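Local coordinates for protein proteolytically activated form of PPO4 Tyrosinase (PDB 4OUA) that uses a pair of copper ions to hydroxylate monophenols and oxidise the resulting o-diphenols to o-quinones, the first step of melanin synthesis, at residues D252-V257 and L270-D275. Sequence-based numbering, arbitrary orientation.
Sequences DIHGFV and LFAAFD. With CU1 (copper (I) ion), chain D.
His254 and Ala272 meet where the helix 246-258 faces the loop that leads into helix 277-295. The contact is small and buried, and no hydrogen bond crosses it. Ala272 points its methyl group toward the helix, and CB approaches the imidazole of His254 obliquely, 4.0 Å from ND1 and equally far from CE1. A single methyl suits this spot, because it packs beside ND1 and CE1 and stays clear of the copper bound to NE2. One turn further along the helix, Val257 CG1 lies 4.4 Å from Asp275 OD2, a loose contact between a branched aliphatic side chain and a carboxylate whose bonding is directed elsewhere.

His254 binds copper and probably also contributes to substrate binding. Its CG sits beside the backbone N and anti to the carbonyl carbon (chi1 -77°), which carries the ring off the helix so that NE2 reaches the copper ion at 2.0 Å. His250 and His282 supply the two other protein ligands, and a water lies 2.3 Å from the metal. Histidine fits because one ring nitrogen can bind copper while the other, here ND1, is hydrogen-bonded elsewhere in the structure; held at both nitrogens, the ring probably has little freedom to turn. His281 also meets the ring edge-to-face.

Asp275 secures the loop end. Its OD1 accepts a hydrogen bond from Ile277 N, capping the start of the following helix, and forms a salt bridge with Arg191, which probably offsets the charge of the buried carboxylate.

Two copper ligands one helical turn apart, His250 and His254, joined by His282 from the next helix, form the CuB half of the dinuclear type 3 copper centre characteristic of the tyrosinase family.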
loop_
_atom_site.group_PDB
_atom_site.type_symbol
_atom_site.label_atom_id
_atom_site.label_comp_id
_atom_site.label_asym_id
_atom_site.label_seq_id
_atom_site.Cartn_x
_atom_site.Cartn_y
_atom_site.Cartn_z
ATOM N N ASP A 252 3.654 2.591 13.022
ATOM C CA ASP A 252 5.035 2.322 13.412
ATOM C C ASP A 252 5.956 2.131 12.209
ATOM O O ASP A 252 7.137 2.475 12.262
ATOM C CB ASP A 252 5.105 1.087 14.315
ATOM C CG ASP A 252 4.514 1.335 15.693
ATOM O OD1 ASP A 252 3.597 2.177 15.806
ATOM O OD2 ASP A 252 4.968 0.688 16.661
ATOM N N ILE A 253 5.419 1.584 11.124
ATOM C CA ILE A 253 6.227 1.322 9.938
ATOM C C ILE A 253 6.554 2.610 9.191
ATOM O O ILE A 253 7.620 2.730 8.590
ATOM C CB ILE A 253 5.530 0.344 8.978
ATOM C CG1 ILE A 253 5.164 -0.950 9.708
ATOM C CG2 ILE A 253 6.425 0.051 7.784
ATOM C CD1 ILE A 253 6.354 -1.665 10.308
ATOM N N HIS A 254 5.649 3.559 9.225
ATOM C CA HIS A 254 5.896 4.863 8.616
ATOM C C HIS A 254 6.972 5.609 9.394
ATOM O O HIS A 254 7.791 6.320 8.814
ATOM C CB HIS A 254 4.611 5.691 8.554
ATOM C CG HIS A 254 3.681 5.281 7.453
ATOM N ND1 HIS A 254 3.946 5.528 6.124
ATOM C CD2 HIS A 254 2.486 4.643 7.487
ATOM C CE1 HIS A 254 2.957 5.058 5.385
ATOM N NE2 HIS A 254 2.060 4.513 6.186
ATOM N N GLY A 255 6.966 5.455 10.715
ATOM C CA GLY A 255 7.950 6.086 11.573
ATOM C C GLY A 255 9.338 5.501 11.397
ATOM O O GLY A 255 10.319 6.236 11.305
ATOM N N PHE A 256 9.417 4.176 11.353
ATOM C CA PHE A 256 10.695 3.486 11.207
ATOM C C PHE A 256 11.423 3.910 9.938
ATOM O O PHE A 256 12.635 4.114 9.945
ATOM C CB PHE A 256 10.492 1.968 11.195
ATOM C CG PHE A 256 9.998 1.406 12.497
ATOM C CD1 PHE A 256 10.079 2.146 13.665
ATOM C CD2 PHE A 256 9.457 0.132 12.555
ATOM C CE1 PHE A 256 9.625 1.627 14.862
ATOM C CE2 PHE A 256 9.004 -0.391 13.747
ATOM C CZ PHE A 256 9.087 0.357 14.902
ATOM N N VAL A 257 10.672 4.046 8.851
ATOM C CA VAL A 257 11.255 4.314 7.542
ATOM C C VAL A 257 11.519 5.797 7.304
ATOM O O VAL A 257 12.565 6.171 6.772
ATOM C CB VAL A 257 10.346 3.788 6.414
ATOM C CG1 VAL A 257 10.901 4.186 5.057
ATOM C CG2 VAL A 257 10.194 2.279 6.515
ATOM N N LEU A 270 1.453 13.602 4.197
ATOM C CA LEU A 270 1.302 14.403 2.988
ATOM C C LEU A 270 2.310 14.012 1.910
ATOM O O LEU A 270 2.196 14.443 0.764
ATOM C CB LEU A 270 1.441 15.892 3.315
ATOM C CG LEU A 270 0.414 16.483 4.284
ATOM C CD1 LEU A 270 0.711 17.951 4.544
ATOM C CD2 LEU A 270 -1.002 16.306 3.753
ATOM N N PHE A 271 3.293 13.196 2.278
ATOM C CA PHE A 271 4.353 12.817 1.348
ATOM C C PHE A 271 4.646 11.318 1.359
ATOM O O PHE A 271 5.414 10.825 0.535
ATOM C CB PHE A 271 5.638 13.588 1.668
ATOM C CG PHE A 271 5.483 15.083 1.621
ATOM C CD1 PHE A 271 5.559 15.764 0.417
ATOM C CD2 PHE A 271 5.274 15.809 2.782
ATOM C CE1 PHE A 271 5.423 17.140 0.372
ATOM C CE2 PHE A 271 5.137 17.185 2.742
ATOM C CZ PHE A 271 5.211 17.850 1.535
ATOM N N ALA A 272 4.030 10.598 2.290
ATOM C CA ALA A 272 4.343 9.188 2.508
ATOM C C ALA A 272 4.080 8.320 1.279
ATOM O O ALA A 272 4.815 7.367 1.016
ATOM C CB ALA A 272 3.553 8.658 3.697
ATOM N N ALA A 273 3.035 8.652 0.530
ATOM C CA ALA A 273 2.638 7.854 -0.625
ATOM C C ALA A 273 3.683 7.884 -1.739
ATOM O O ALA A 273 3.797 6.936 -2.518
ATOM C CB ALA A 273 1.296 8.334 -1.153
ATOM N N PHE A 274 4.446 8.970 -1.807
ATOM C CA PHE A 274 5.428 9.147 -2.873
ATOM C C PHE A 274 6.600 8.173 -2.761
ATOM O O PHE A 274 7.294 7.916 -3.744
ATOM C CB PHE A 274 5.944 10.588 -2.884
ATOM C CG PHE A 274 4.906 11.597 -3.286
ATOM C CD1 PHE A 274 4.577 11.776 -4.621
ATOM C CD2 PHE A 274 4.258 12.365 -2.332
ATOM C CE1 PHE A 274 3.622 12.702 -4.997
ATOM C CE2 PHE A 274 3.302 13.292 -2.703
ATOM C CZ PHE A 274 2.984 13.462 -4.037
ATOM N N ASP A 275 6.822 7.633 -1.567
ATOM C CA ASP A 275 7.861 6.628 -1.377
ATOM C C ASP A 275 7.352 5.268 -1.851
ATOM O O ASP A 275 6.354 4.766 -1.341
ATOM C CB ASP A 275 8.293 6.563 0.092
ATOM C CG ASP A 275 9.586 5.788 0.293
ATOM O OD1 ASP A 275 9.790 4.760 -0.386
ATOM O OD2 ASP A 275 10.404 6.211 1.137
HETATM CU CU CU1 D . 0.109 4.445 5.784
HETATM O O HOH W 1 -1.226 6.281 5.723
#